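Local coordinates for protein Emp47p (form2) (PDB 2A6Z) that acts as a calcium-independent, lectin-type cargo receptor in the secretion of glycoproteins and is probably required for Emp46p to leave the endoplasmic reticulum, at residues 67-72 and 157-162; 36-41 and 212-217; 165-170 and 182-187; 144-149 and 178-183; 49-54 and 195-200. All coordinates share one frame; numbering follows the deposited sequence.

How the contacts relate
All five contacts lie within one legume-lectin-like beta sandwich. Contacts 1 and 2 pair neighbouring strands of one sheet, with centres about 10 Å apart, and meet where Arg70 NE reaches Glu212 OE1 at 2.9 Å in a salt bridge. Contact 5 belongs to the other sheet, its centre about 11 Å from that of contact 2 and 13 Å from that of contact 1; Trp67, Ile213 and Leu41 reach across to its Val197 and Ala199. Contact 4 joins the two sheets at their edges, and Met148 packs on Phe69 and Ser157 of contact 1. Contact 3 shares Gln182 and Thr183 with contact 4 and lies farthest from contact 2, centres about 29 Å apart.

Contact 1: residues 67-72 and 157-162; sequences WTFRSV and STIRVT
Trp67, Thr68 and Phe69 pair with Ile159, Thr158 and Ser157 in the antiparallel ladder that joins strands 63-72 and 153-164, in the middle of one sheet of the lectin beta sandwich. Trp67 and Ile159 form a hydrogen-bonded pair, with Trp67 N to Ile159 O and Ile159 N to Trp67 O both at 2.8 Å. Phe69 and Ser157 form the next such pair: Phe69 N meets Ser157 O at 3.0 Å, while Ser157 N reaches Phe69 O in a more bent bond of 140°. Between them lies the non-hydrogen-bonded pair Thr68-Thr158. Their side chains stand side by side, each with OG1 anti to its carbonyl carbon, and one water joins the hydroxyls at 2.7 Å from both Thr68 OG1 and Thr158 OG1.

The face that carries Trp67, Phe69 and Ile159, with Ser157 at its end, is mostly apolar. Phe69 CG sits between its backbone N and carbonyl carbon (chi1 84°), which carries the ring over toward the partner strand; Phe69 CE2 comes to 3.5 Å from Ile159 CD1 and 3.8 Å from Ser157 CB. Phe84 of the opposite sheet meets both the Trp67 and Phe69 rings. The two faces of the ladder thus differ in chemistry: a water bridges the threonine hydroxyls on one, while on the other mainly aromatic and aliphatic groups turn into the interior of the sandwich.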
# COMPACT_ATOMS: atom_id res chain seq x y z
N TRP A 67 4.46 4.13 -4.82
CA TRP A 67 3.01 4.48 -4.80
C TRP A 67 2.87 5.96 -4.61
O TRP A 67 3.44 6.53 -3.67
CB TRP A 67 2.35 3.75 -3.63
CG TRP A 67 2.11 2.30 -3.77
CD1 TRP A 67 2.84 1.28 -3.27
CD2 TRP A 67 1.00 1.68 -4.48
NE1 TRP A 67 2.28 0.06 -3.62
CE2 TRP A 67 1.15 0.30 -4.34
CE3 TRP A 67 -0.10 2.22 -5.18
CZ2 TRP A 67 0.23 -0.61 -4.90
CZ3 TRP A 67 -0.99 1.29 -5.73
CH2 TRP A 67 -0.81 -0.08 -5.59
N THR A 68 2.04 6.58 -5.45
CA THR A 68 1.73 8.00 -5.33
C THR A 68 0.23 8.10 -4.92
O THR A 68 -0.64 7.68 -5.68
CB THR A 68 1.98 8.72 -6.66
OG1 THR A 68 3.33 8.56 -7.06
CG2 THR A 68 1.72 10.21 -6.50
N PHE A 69 -0.00 8.64 -3.72
CA PHE A 69 -1.36 8.60 -3.14
C PHE A 69 -1.62 9.87 -2.38
O PHE A 69 -0.70 10.61 -2.01
CB PHE A 69 -1.59 7.37 -2.27
CG PHE A 69 -1.07 7.58 -0.84
CD1 PHE A 69 -1.97 7.85 0.19
CD2 PHE A 69 0.29 7.54 -0.55
CE1 PHE A 69 -1.53 8.10 1.47
CE2 PHE A 69 0.72 7.78 0.73
CZ PHE A 69 -0.17 8.05 1.76
N ARG A 70 -2.88 10.10 -2.04
CA ARG A 70 -3.19 11.20 -1.13
C ARG A 70 -4.44 10.82 -0.33
O ARG A 70 -5.16 9.88 -0.64
CB ARG A 70 -3.41 12.54 -1.85
CG ARG A 70 -4.68 12.56 -2.73
CD ARG A 70 -4.77 13.91 -3.43
NE ARG A 70 -6.06 13.93 -4.16
CZ ARG A 70 -6.47 14.97 -4.84
NH1 ARG A 70 -5.73 16.05 -4.92
NH2 ARG A 70 -7.65 14.89 -5.45
N SER A 71 -4.62 11.62 0.74
CA SER A 71 -5.86 11.62 1.51
C SER A 71 -6.39 13.05 1.53
O SER A 71 -5.66 13.98 1.92
CB SER A 71 -5.59 11.18 2.97
OG SER A 71 -6.79 11.44 3.69
N VAL A 72 -7.66 13.19 1.11
CA VAL A 72 -8.30 14.51 1.12
C VAL A 72 -9.67 14.39 1.80
O VAL A 72 -10.27 13.33 1.86
CB VAL A 72 -8.45 15.12 -0.31
CG1 VAL A 72 -7.06 15.47 -0.85
CG2 VAL A 72 -9.18 14.18 -1.23
N SER A 157 1.63 12.14 -1.70
CA SER A 157 2.88 11.60 -1.16
C SER A 157 3.35 10.47 -2.02
O SER A 157 2.55 9.79 -2.66
CB SER A 157 2.62 11.09 0.25
OG SER A 157 2.20 12.07 1.17
N THR A 158 4.69 10.23 -1.94
CA THR A 158 5.26 9.11 -2.67
C THR A 158 5.94 8.15 -1.69
O THR A 158 6.88 8.53 -1.01
CB THR A 158 6.33 9.57 -3.70
OG1 THR A 158 5.77 10.64 -4.48
CG2 THR A 158 6.70 8.41 -4.62
N ILE A 159 5.41 6.93 -1.65
CA ILE A 159 6.02 5.87 -0.83
C ILE A 159 6.86 5.02 -1.76
O ILE A 159 6.33 4.45 -2.71
CB ILE A 159 4.94 5.00 -0.12
CG1 ILE A 159 4.13 5.86 0.86
CG2 ILE A 159 5.59 3.81 0.54
CD1 ILE A 159 2.94 5.12 1.43
N ARG A 160 8.18 4.94 -1.47
CA ARG A 160 9.08 4.16 -2.33
C ARG A 160 9.62 3.01 -1.51
O ARG A 160 10.33 3.20 -0.50
CB ARG A 160 10.22 5.10 -2.79
CG ARG A 160 11.28 4.36 -3.64
CD ARG A 160 12.23 5.44 -4.26
NE ARG A 160 13.03 4.80 -5.32
CZ ARG A 160 14.21 4.24 -5.14
NH1 ARG A 160 14.81 4.27 -3.93
NH2 ARG A 160 14.79 3.66 -6.18
N VAL A 161 9.28 1.81 -1.94
CA VAL A 161 9.66 0.57 -1.26
C VAL A 161 10.72 -0.10 -2.11
O VAL A 161 10.50 -0.35 -3.31
CB VAL A 161 8.46 -0.39 -1.13
CG1 VAL A 161 8.85 -1.59 -0.27
CG2 VAL A 161 7.26 0.35 -0.60
N THR A 162 11.88 -0.41 -1.51
CA THR A 162 12.93 -1.09 -2.23
C THR A 162 13.33 -2.33 -1.46
O THR A 162 13.37 -2.36 -0.24
CB THR A 162 14.17 -0.19 -2.45
OG1 THR A 162 14.59 0.39 -1.21
CG2 THR A 162 13.88 0.93 -3.45
O HOH W 1 5.23 10.47 -7.12

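Contact 2: residues 36-41 and 212-217; sequences EGRIVL and EIFKMQ
Strand 38-40 runs antiparallel to strand 212-217 at 157°, with Ile39 N to Ile213 O at 2.9 Å and Ile213 N to Ile39 O at 2.8 Å. This is a ladder in the legume-lectin-like sandwich; on the other side of strand 212-217, against strand 63-72, Phe214 and Lys215 both face Thr68 in a classic beta bulge. Arg38 CG lies between the backbone N and the carbonyl carbon (chi1 64°) and the chain bends at chi2, which brings NE alongside Glu212. Arg38 NE makes a salt bridge of 3.1 Å to Glu212 OE1, in the guanidinium plane but from above the carboxylate plane; the two planes stand 68° apart. Val40 CG2 lies over one guanidinium face, toward the rim. Glu212 OE1 also makes a salt bridge with Arg70 NE, and Glu212 OE2 is hydrogen-bonded to Ser210 OG. On the inner face Leu41 CD1 touches Ile213 CG1. One water bridges the other ends of the pair, accepting from Arg38 NH2 at 3.1 Å and donating to Glu212 OE2 at 2.7 Å.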
# COMPACT_ATOMS: atom_id res chain seq x y z
N GLU A 36 -11.76 11.50 -11.98
CA GLU A 36 -10.95 12.38 -12.75
C GLU A 36 -9.50 12.36 -12.28
O GLU A 36 -9.03 12.99 -11.34
CB GLU A 36 -11.32 13.86 -12.78
CG GLU A 36 -10.41 14.69 -13.66
CD GLU A 36 -9.93 14.16 -15.00
OE1 GLU A 36 -10.06 12.96 -15.33
OE2 GLU A 36 -9.35 14.96 -15.76
N GLY A 37 -8.71 11.60 -13.03
CA GLY A 37 -7.29 11.56 -12.76
C GLY A 37 -6.83 10.71 -11.62
O GLY A 37 -5.62 10.78 -11.30
N ARG A 38 -7.68 9.91 -11.00
CA ARG A 38 -7.20 9.13 -9.86
C ARG A 38 -8.20 8.04 -9.56
O ARG A 38 -9.39 8.14 -9.89
CB ARG A 38 -7.07 10.05 -8.62
CG ARG A 38 -8.43 10.60 -8.19
CD ARG A 38 -8.45 12.08 -7.97
NE ARG A 38 -9.69 12.52 -7.35
CZ ARG A 38 -10.88 12.75 -7.84
NH1 ARG A 38 -11.12 12.57 -9.13
NH2 ARG A 38 -11.87 13.15 -7.05
N ILE A 39 -7.74 6.97 -8.88
CA ILE A 39 -8.63 5.94 -8.37
C ILE A 39 -8.94 6.27 -6.93
O ILE A 39 -8.04 6.39 -6.08
CB ILE A 39 -8.09 4.52 -8.58
CG1 ILE A 39 -8.09 4.18 -10.08
CG2 ILE A 39 -8.85 3.50 -7.73
CD1 ILE A 39 -7.34 2.89 -10.43
N VAL A 40 -10.23 6.44 -6.65
CA VAL A 40 -10.71 6.75 -5.31
C VAL A 40 -11.08 5.46 -4.62
O VAL A 40 -11.95 4.75 -5.11
CB VAL A 40 -11.91 7.70 -5.38
CG1 VAL A 40 -12.43 7.95 -3.99
CG2 VAL A 40 -11.54 9.00 -6.07
N LEU A 41 -10.42 5.18 -3.49
CA LEU A 41 -10.68 3.96 -2.78
C LEU A 41 -11.87 4.08 -1.84
O LEU A 41 -12.58 3.11 -1.62
CB LEU A 41 -9.43 3.52 -1.99
CG LEU A 41 -8.21 3.22 -2.89
CD1 LEU A 41 -7.00 2.94 -1.99
CD2 LEU A 41 -8.46 2.07 -3.81
N GLU A 212 -6.87 8.15 -2.17
CA GLU A 212 -6.85 8.25 -3.64
C GLU A 212 -5.47 7.87 -4.18
O GLU A 212 -4.45 8.24 -3.57
CB GLU A 212 -7.18 9.66 -4.08
CG GLU A 212 -8.49 10.14 -3.45
CD GLU A 212 -9.01 11.44 -3.92
OE1 GLU A 212 -8.26 12.17 -4.66
OE2 GLU A 212 -10.19 11.74 -3.57
N ILE A 213 -5.46 7.15 -5.29
CA ILE A 213 -4.25 6.69 -5.97
C ILE A 213 -4.05 7.43 -7.27
O ILE A 213 -4.97 7.52 -8.11
CB ILE A 213 -4.30 5.19 -6.22
CG1 ILE A 213 -4.67 4.38 -4.98
CG2 ILE A 213 -3.03 4.70 -6.90
CD1 ILE A 213 -3.60 4.52 -3.87
N PHE A 214 -2.88 8.04 -7.47
CA PHE A 214 -2.56 8.72 -8.73
C PHE A 214 -1.74 7.83 -9.68
O PHE A 214 -1.85 8.00 -10.91
CB PHE A 214 -1.76 9.97 -8.43
CG PHE A 214 -2.46 11.17 -7.91
CD1 PHE A 214 -1.85 12.44 -7.98
CD2 PHE A 214 -3.75 11.13 -7.36
CE1 PHE A 214 -2.46 13.59 -7.53
CE2 PHE A 214 -4.37 12.29 -6.92
CZ PHE A 214 -3.76 13.50 -7.02
N LYS A 215 -0.84 7.00 -9.15
CA LYS A 215 0.19 6.35 -9.98
C LYS A 215 0.83 5.28 -9.14
O LYS A 215 0.95 5.46 -7.89
CB LYS A 215 1.24 7.41 -10.37
CG LYS A 215 2.35 6.95 -11.30
CD LYS A 215 3.22 8.08 -11.75
CE LYS A 215 4.08 8.72 -10.70
NZ LYS A 215 5.07 9.61 -11.37
N MET A 216 1.33 4.24 -9.78
CA MET A 216 2.21 3.29 -9.12
C MET A 216 3.23 2.86 -10.16
O MET A 216 2.87 2.56 -11.29
CB MET A 216 1.42 2.09 -8.56
CG MET A 216 2.22 1.03 -7.79
SD MET A 216 2.69 -0.19 -9.05
CE MET A 216 3.70 -1.30 -8.06
N GLN A 217 4.49 2.82 -9.78
CA GLN A 217 5.52 2.38 -10.67
C GLN A 217 6.29 1.25 -10.02
O GLN A 217 6.69 1.33 -8.85
CB GLN A 217 6.46 3.51 -11.08
CG GLN A 217 5.60 4.42 -11.98
CD GLN A 217 6.47 5.45 -12.67
OE1 GLN A 217 6.53 5.49 -13.91
NE2 GLN A 217 7.15 6.27 -11.87
O HOH W 2 -11.27 14.16 -4.21

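Contact 3: residues 165-170 and 182-187; sequences LEDDNL and QTRKVR
Arg184 NE donates to the backbone Asp167 O at 2.9 Å and nearly straight (165°), and Arg184 NH2 reaches Asp167 OD1 at 3.1 Å in a salt bridge. The guanidinium thus holds one residue side-on with two nitrogens. Asp167 belongs to the turn that links strands 153-164 and 170-175 of the lectin sandwich, and the turn ends in a G1 beta bulge in which Asn169 and Leu170 both face Asp164. Arg184 follows the edge strand 178-183; its chain, extended from CG to NE, runs beside Asp168 O to bring the charged end to Asp167. Asp167 O and Asp167 OD1 both lie near the guanidinium plane, but Asp167 OD1 is met from above its carboxylate plane. Leu170 CD1 lies over the centre of one guanidinium face, 3.9 Å above it, and also touches Gln182 NE2.

At the far end of the turn Asn169 crosses Arg187, with Asn169 ND2 at 3.3 Å from Arg187 CD. Thr183 OG1 accepts from Lys185 N, an ST turn that bends the chain after the strand. One water donates to Asp168 O and to Arg184 O and accepts from Asn169 ND2 at 2.9 Å.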
# COMPACT_ATOMS: atom_id res chain seq x y z
N LEU A 165 18.48 -7.35 -2.94
CA LEU A 165 19.23 -8.57 -2.71
C LEU A 165 20.72 -8.37 -2.89
O LEU A 165 21.45 -9.23 -2.42
CB LEU A 165 18.80 -9.66 -3.74
CG LEU A 165 17.47 -10.38 -3.50
CD1 LEU A 165 17.40 -11.04 -2.09
CD2 LEU A 165 16.30 -9.49 -3.74
N GLU A 166 21.11 -7.26 -3.51
CA GLU A 166 22.54 -6.97 -3.72
C GLU A 166 23.06 -6.06 -2.59
O GLU A 166 24.21 -5.58 -2.70
CB GLU A 166 22.72 -6.27 -5.07
CG GLU A 166 22.55 -7.18 -6.26
CD GLU A 166 21.10 -7.55 -6.53
OE1 GLU A 166 20.27 -6.60 -6.70
OE2 GLU A 166 20.78 -8.77 -6.64
N ASP A 167 22.27 -5.87 -1.52
CA ASP A 167 22.74 -5.17 -0.31
C ASP A 167 22.29 -5.95 0.91
O ASP A 167 21.76 -5.39 1.87
CB ASP A 167 22.21 -3.71 -0.37
CG ASP A 167 22.92 -2.77 0.60
OD1 ASP A 167 23.88 -3.18 1.30
OD2 ASP A 167 22.50 -1.59 0.65
N ASP A 168 22.48 -7.28 0.86
CA ASP A 168 22.18 -8.19 2.00
C ASP A 168 20.73 -8.07 2.44
O ASP A 168 20.39 -8.02 3.63
CB ASP A 168 23.18 -7.90 3.16
CG ASP A 168 24.56 -8.33 2.72
OD1 ASP A 168 24.77 -9.52 2.40
OD2 ASP A 168 25.49 -7.50 2.62
N ASN A 169 19.80 -8.11 1.45
CA ASN A 169 18.38 -8.19 1.67
C ASN A 169 17.87 -6.92 2.39
O ASN A 169 17.10 -7.04 3.33
CB ASN A 169 17.96 -9.44 2.48
CG ASN A 169 18.71 -10.64 2.03
OD1 ASN A 169 18.61 -11.04 0.84
ND2 ASN A 169 19.39 -11.27 2.97
N LEU A 170 18.31 -5.75 1.93
CA LEU A 170 17.85 -4.51 2.56
C LEU A 170 16.43 -4.19 2.06
O LEU A 170 16.20 -3.97 0.85
CB LEU A 170 18.80 -3.37 2.18
CG LEU A 170 18.45 -2.02 2.88
CD1 LEU A 170 18.65 -2.15 4.38
CD2 LEU A 170 19.32 -0.92 2.32
N GLN A 182 14.40 1.16 7.50
CA GLN A 182 15.07 0.11 6.72
C GLN A 182 15.45 -1.03 7.63
O GLN A 182 15.64 -0.85 8.85
CB GLN A 182 16.30 0.63 5.97
CG GLN A 182 17.46 1.03 6.87
CD GLN A 182 18.67 1.47 6.07
OE1 GLN A 182 18.55 2.37 5.26
NE2 GLN A 182 19.80 0.82 6.33
N THR A 183 15.61 -2.22 7.04
CA THR A 183 15.99 -3.41 7.83
C THR A 183 16.57 -4.45 6.89
O THR A 183 16.26 -4.49 5.70
CB THR A 183 14.76 -3.98 8.56
OG1 THR A 183 15.18 -5.08 9.42
CG2 THR A 183 13.69 -4.54 7.61
N ARG A 184 17.38 -5.34 7.47
CA ARG A 184 17.87 -6.53 6.79
C ARG A 184 17.33 -7.79 7.49
O ARG A 184 17.77 -8.91 7.20
CB ARG A 184 19.41 -6.57 6.76
CG ARG A 184 19.93 -5.51 5.78
CD ARG A 184 21.44 -5.55 5.63
NE ARG A 184 21.97 -4.59 4.68
CZ ARG A 184 22.32 -3.35 5.00
NH1 ARG A 184 22.14 -2.93 6.23
NH2 ARG A 184 22.81 -2.51 4.08
N LYS A 185 16.32 -7.65 8.35
CA LYS A 185 15.81 -8.81 9.08
C LYS A 185 14.76 -9.59 8.31
O LYS A 185 14.37 -10.66 8.77
CB LYS A 185 15.24 -8.41 10.44
CG LYS A 185 16.29 -7.88 11.40
CD LYS A 185 15.69 -7.24 12.63
CE LYS A 185 15.29 -8.08 13.80
NZ LYS A 185 14.72 -7.09 14.78
N VAL A 186 14.30 -9.09 7.17
CA VAL A 186 13.26 -9.73 6.39
C VAL A 186 13.85 -10.28 5.11
O VAL A 186 14.34 -9.53 4.25
CB VAL A 186 12.16 -8.72 6.04
CG1 VAL A 186 11.00 -9.36 5.30
CG2 VAL A 186 11.63 -8.07 7.33
N ARG A 187 13.87 -11.61 5.00
CA ARG A 187 14.35 -12.28 3.78
C ARG A 187 13.13 -12.93 3.18
O ARG A 187 12.73 -14.03 3.59
CB ARG A 187 15.44 -13.32 4.04
CG ARG A 187 16.64 -12.64 4.76
CD ARG A 187 17.86 -13.52 4.83
NE ARG A 187 17.63 -14.69 5.72
CZ ARG A 187 18.58 -15.54 6.06
NH1 ARG A 187 19.78 -15.38 5.54
NH2 ARG A 187 18.38 -16.57 6.85
O HOH W 3 19.65 -10.11 5.57
O HOH W 4 21.21 -13.67 3.38

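Contact 4: residues 144-149 and 178-183; sequences ASCLMG and KVCFQT
The ring of Phe181 carries Ala144 CB over one face, 3.4 Å above its plane and offset toward the rim. The methyl carbon is 3.4 Å from Phe181 CG and 3.6 Å from the ring centroid, 23° off the normal, which makes it a CH-pi contact. Ser145 N approaches the same ring obliquely, and the Phe143 ring also meets it. Phe181 CG stands between its backbone N and carbonyl carbon, which directs the ring toward the facing strand.

Strands 144-147 and 178-183 run antiparallel at 166°, yet no direct hydrogen bond joins them: they are edge strands of the two different sheets of the lectin sandwich, so side chains make the direct link. The covalent part is the disulfide between Cys146 SG and Cys180 SG, 2.1 Å long with a chi3 of -98°. Its two halves differ: Cys146 SG lies between backbone N and carbonyl carbon and Cys180 SG anti to its N, which brings the two sulfurs together between the strands. Leu122 also packs against Cys180 and Phe181. Cys180 and Phe181 both face Val173 of the neighbouring strand 170-175, a classic beta bulge.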
# COMPACT_ATOMS: atom_id res chain seq x y z
N ALA A 144 8.65 -1.83 12.12
CA ALA A 144 9.34 -0.58 11.83
C ALA A 144 8.26 0.46 11.58
O ALA A 144 7.15 0.12 11.21
CB ALA A 144 10.27 -0.72 10.64
N SER A 145 8.63 1.73 11.75
CA SER A 145 7.67 2.80 11.52
C SER A 145 8.36 4.12 11.42
O SER A 145 9.52 4.28 11.84
CB SER A 145 6.62 2.82 12.65
OG SER A 145 7.30 3.17 13.89
N CYS A 146 7.63 5.11 10.89
CA CYS A 146 8.02 6.50 11.00
C CYS A 146 6.77 7.34 11.16
O CYS A 146 5.66 6.94 10.77
CB CYS A 146 8.85 6.97 9.79
SG CYS A 146 7.94 6.99 8.23
N LEU A 147 6.96 8.55 11.70
CA LEU A 147 5.89 9.55 11.62
C LEU A 147 5.70 9.95 10.18
O LEU A 147 6.67 10.10 9.42
CB LEU A 147 6.26 10.77 12.47
CG LEU A 147 6.56 10.47 13.94
CD1 LEU A 147 6.92 11.77 14.66
CD2 LEU A 147 5.39 9.78 14.63
N MET A 148 4.44 10.13 9.78
CA MET A 148 4.12 10.54 8.43
C MET A 148 2.77 11.26 8.43
O MET A 148 1.73 10.64 8.60
CB MET A 148 4.04 9.33 7.48
CG MET A 148 3.85 9.89 6.07
SD MET A 148 3.33 8.53 4.94
CE MET A 148 2.91 9.50 3.50
N GLY A 149 2.81 12.58 8.20
CA GLY A 149 1.54 13.29 8.07
C GLY A 149 0.97 13.03 6.64
O GLY A 149 1.69 13.04 5.64
N LYS A 178 12.67 10.65 1.58
CA LYS A 178 13.36 10.63 2.87
C LYS A 178 13.16 9.26 3.50
O LYS A 178 12.04 8.73 3.51
CB LYS A 178 12.78 11.68 3.81
CG LYS A 178 13.07 13.10 3.26
CD LYS A 178 12.84 14.15 4.34
CE LYS A 178 13.92 14.04 5.41
NZ LYS A 178 15.03 15.03 5.21
N VAL A 179 14.20 8.64 4.00
CA VAL A 179 14.04 7.33 4.62
C VAL A 179 13.06 7.38 5.76
O VAL A 179 13.14 8.20 6.64
CB VAL A 179 15.42 6.75 5.04
CG1 VAL A 179 16.16 7.63 5.98
CG2 VAL A 179 15.23 5.38 5.67
N CYS A 180 12.13 6.39 5.76
CA CYS A 180 11.18 6.13 6.82
C CYS A 180 11.71 5.03 7.74
O CYS A 180 11.86 5.23 8.94
CB CYS A 180 9.84 5.75 6.19
SG CYS A 180 8.53 5.23 7.34
N PHE A 181 12.07 3.88 7.12
CA PHE A 181 12.70 2.82 7.88
C PHE A 181 13.51 1.96 6.91
O PHE A 181 13.28 1.95 5.72
CB PHE A 181 11.69 2.00 8.69
CG PHE A 181 10.68 1.16 7.89
CD1 PHE A 181 11.05 -0.02 7.25
CD2 PHE A 181 9.35 1.55 7.84
CE1 PHE A 181 10.14 -0.82 6.58
CE2 PHE A 181 8.39 0.73 7.15
CZ PHE A 181 8.83 -0.45 6.57
N GLN A 182 14.40 1.16 7.50
CA GLN A 182 15.07 0.11 6.72
C GLN A 182 15.45 -1.03 7.63
O GLN A 182 15.64 -0.85 8.85
CB GLN A 182 16.30 0.63 5.97
CG GLN A 182 17.46 1.03 6.87
CD GLN A 182 18.67 1.47 6.07
OE1 GLN A 182 18.55 2.37 5.26
NE2 GLN A 182 19.80 0.82 6.33
N THR A 183 15.61 -2.22 7.04
CA THR A 183 15.99 -3.41 7.83
C THR A 183 16.57 -4.45 6.89
O THR A 183 16.26 -4.49 5.70
CB THR A 183 14.76 -3.98 8.56
OG1 THR A 183 15.18 -5.08 9.42
CG2 THR A 183 13.69 -4.54 7.61
O HOH W 5 12.73 3.66 11.30

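Contact 5: residues 49-54 and 195-200; sequences GSLWLK and IGVTAQ
Backbone hydrogen bonds from Gly49, Leu51 and Leu53 to Ala199, Val197 and Ile195 run the length of strands 49-53 and 195-200. Gly49 N meets Ala199 O at 3.1 Å, and Ala199 N returns to Gly49 O. Leu51 N reaches Val197 O at 2.9 Å but bent to 138°, while Val197 N to Leu51 O is straighter. Leu53 N to Ile195 O (3.0 Å) is close to linear at 172°, and one water donates to Leu53 O and accepts from Ile195 N.

Apolar packing falls on both faces of this ladder, which lies in one sheet of the legume-lectin-like sandwich. Toward the other sheet, Leu51 CB touches Val197 CG1 and Leu53 CD1 lies 3.8 Å from Ile195 CB. Ile213 of the other sheet packs on Val197.

The aromatic contact is on the face turned away from the other sheet, where Ile92 and Pro93 cover Trp52. Trp52 CG is anti to its carbonyl carbon (chi1 -67°), which lays the indole directly against the Gly196 backbone: Gly196 CA sits 3.6 Å above one ring face, toward the rim, and Trp52 NE1 comes to 3.7 Å from Thr198 CG2. Leu51 O is 3.1 Å from Gly196 CA. Trp85 stacks with the indole, and Thr198 CG2 also touches Ser50 CB, while Thr198 OG1 is hydrogen-bonded to Tyr99 O and Trp85 NE1, and Ser50 OG to Glu30 OE1.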
# COMPACT_ATOMS: atom_id res chain seq x y z
N GLY A 49 -12.41 0.18 -0.49
CA GLY A 49 -12.00 0.04 -1.90
C GLY A 49 -10.70 -0.73 -1.95
O GLY A 49 -9.87 -0.66 -1.03
N SER A 50 -10.49 -1.46 -3.06
CA SER A 50 -9.25 -2.18 -3.31
C SER A 50 -8.80 -1.99 -4.75
O SER A 50 -9.61 -1.74 -5.65
CB SER A 50 -9.36 -3.66 -2.97
OG SER A 50 -10.32 -4.27 -3.80
N LEU A 51 -7.51 -2.17 -4.95
CA LEU A 51 -6.90 -2.01 -6.27
C LEU A 51 -5.70 -2.96 -6.32
O LEU A 51 -4.72 -2.70 -5.58
CB LEU A 51 -6.51 -0.58 -6.49
CG LEU A 51 -5.73 -0.28 -7.79
CD1 LEU A 51 -6.58 -0.57 -9.02
CD2 LEU A 51 -5.22 1.15 -7.76
N TRP A 52 -5.76 -4.05 -7.07
CA TRP A 52 -4.73 -5.05 -7.10
C TRP A 52 -4.33 -5.36 -8.53
O TRP A 52 -5.16 -5.35 -9.46
CB TRP A 52 -5.21 -6.34 -6.51
CG TRP A 52 -5.51 -6.37 -5.02
CD1 TRP A 52 -6.70 -6.04 -4.43
CD2 TRP A 52 -4.62 -6.77 -3.96
NE1 TRP A 52 -6.59 -6.20 -3.04
CE2 TRP A 52 -5.34 -6.66 -2.75
CE3 TRP A 52 -3.28 -7.25 -3.95
CZ2 TRP A 52 -4.76 -6.97 -1.52
CZ3 TRP A 52 -2.72 -7.56 -2.71
CH2 TRP A 52 -3.46 -7.42 -1.52
N LEU A 53 -3.07 -5.76 -8.72
CA LEU A 53 -2.63 -6.30 -10.00
C LEU A 53 -3.33 -7.64 -10.24
O LEU A 53 -3.45 -8.47 -9.35
CB LEU A 53 -1.10 -6.44 -10.03
CG LEU A 53 -0.45 -5.07 -10.34
CD1 LEU A 53 0.93 -4.94 -9.71
CD2 LEU A 53 -0.37 -4.84 -11.85
N LYS A 54 -3.76 -7.83 -11.53
CA LYS A 54 -4.37 -9.11 -11.87
C LYS A 54 -3.44 -10.31 -11.90
O LYS A 54 -3.89 -11.45 -11.69
CB LYS A 54 -5.03 -8.97 -13.26
CG LYS A 54 -6.26 -8.12 -13.23
CD LYS A 54 -6.86 -8.09 -14.64
CE LYS A 54 -8.01 -7.13 -14.81
NZ LYS A 54 -8.41 -7.17 -16.29
N ILE A 195 0.32 -7.62 -5.31
CA ILE A 195 0.67 -6.22 -5.08
C ILE A 195 -0.59 -5.42 -5.25
O ILE A 195 -1.30 -5.55 -6.28
CB ILE A 195 1.76 -5.79 -6.11
CG1 ILE A 195 3.06 -6.54 -5.84
CG2 ILE A 195 1.92 -4.28 -6.10
CD1 ILE A 195 4.00 -6.51 -7.03
N GLY A 196 -0.91 -4.59 -4.25
CA GLY A 196 -2.13 -3.81 -4.33
C GLY A 196 -2.22 -2.88 -3.15
O GLY A 196 -1.34 -2.79 -2.31
N VAL A 197 -3.32 -2.17 -3.12
CA VAL A 197 -3.61 -1.15 -2.12
C VAL A 197 -5.09 -1.24 -1.76
O VAL A 197 -5.94 -1.48 -2.62
CB VAL A 197 -3.19 0.26 -2.57
CG1 VAL A 197 -3.93 0.65 -3.87
CG2 VAL A 197 -3.39 1.30 -1.49
N THR A 198 -5.38 -1.07 -0.46
CA THR A 198 -6.75 -1.18 0.02
C THR A 198 -6.93 -0.06 1.04
O THR A 198 -5.99 0.41 1.70
CB THR A 198 -7.01 -2.55 0.67
OG1 THR A 198 -6.21 -2.73 1.83
CG2 THR A 198 -6.71 -3.68 -0.30
N ALA A 199 -8.19 0.35 1.24
CA ALA A 199 -8.43 1.42 2.24
C ALA A 199 -9.86 1.32 2.72
O ALA A 199 -10.75 0.78 2.07
CB ALA A 199 -8.15 2.81 1.72
N GLN A 200 -10.05 1.91 3.92
CA GLN A 200 -11.36 2.08 4.51
C GLN A 200 -11.34 3.42 5.25
O GLN A 200 -10.28 3.81 5.78
CB GLN A 200 -11.71 0.94 5.47
CG GLN A 200 -10.85 1.00 6.76
CD GLN A 200 -10.96 -0.19 7.67
OE1 GLN A 200 -11.28 -1.28 7.13
NE2 GLN A 200 -10.71 0.05 8.97
O HOH W 6 -1.66 -8.90 -7.36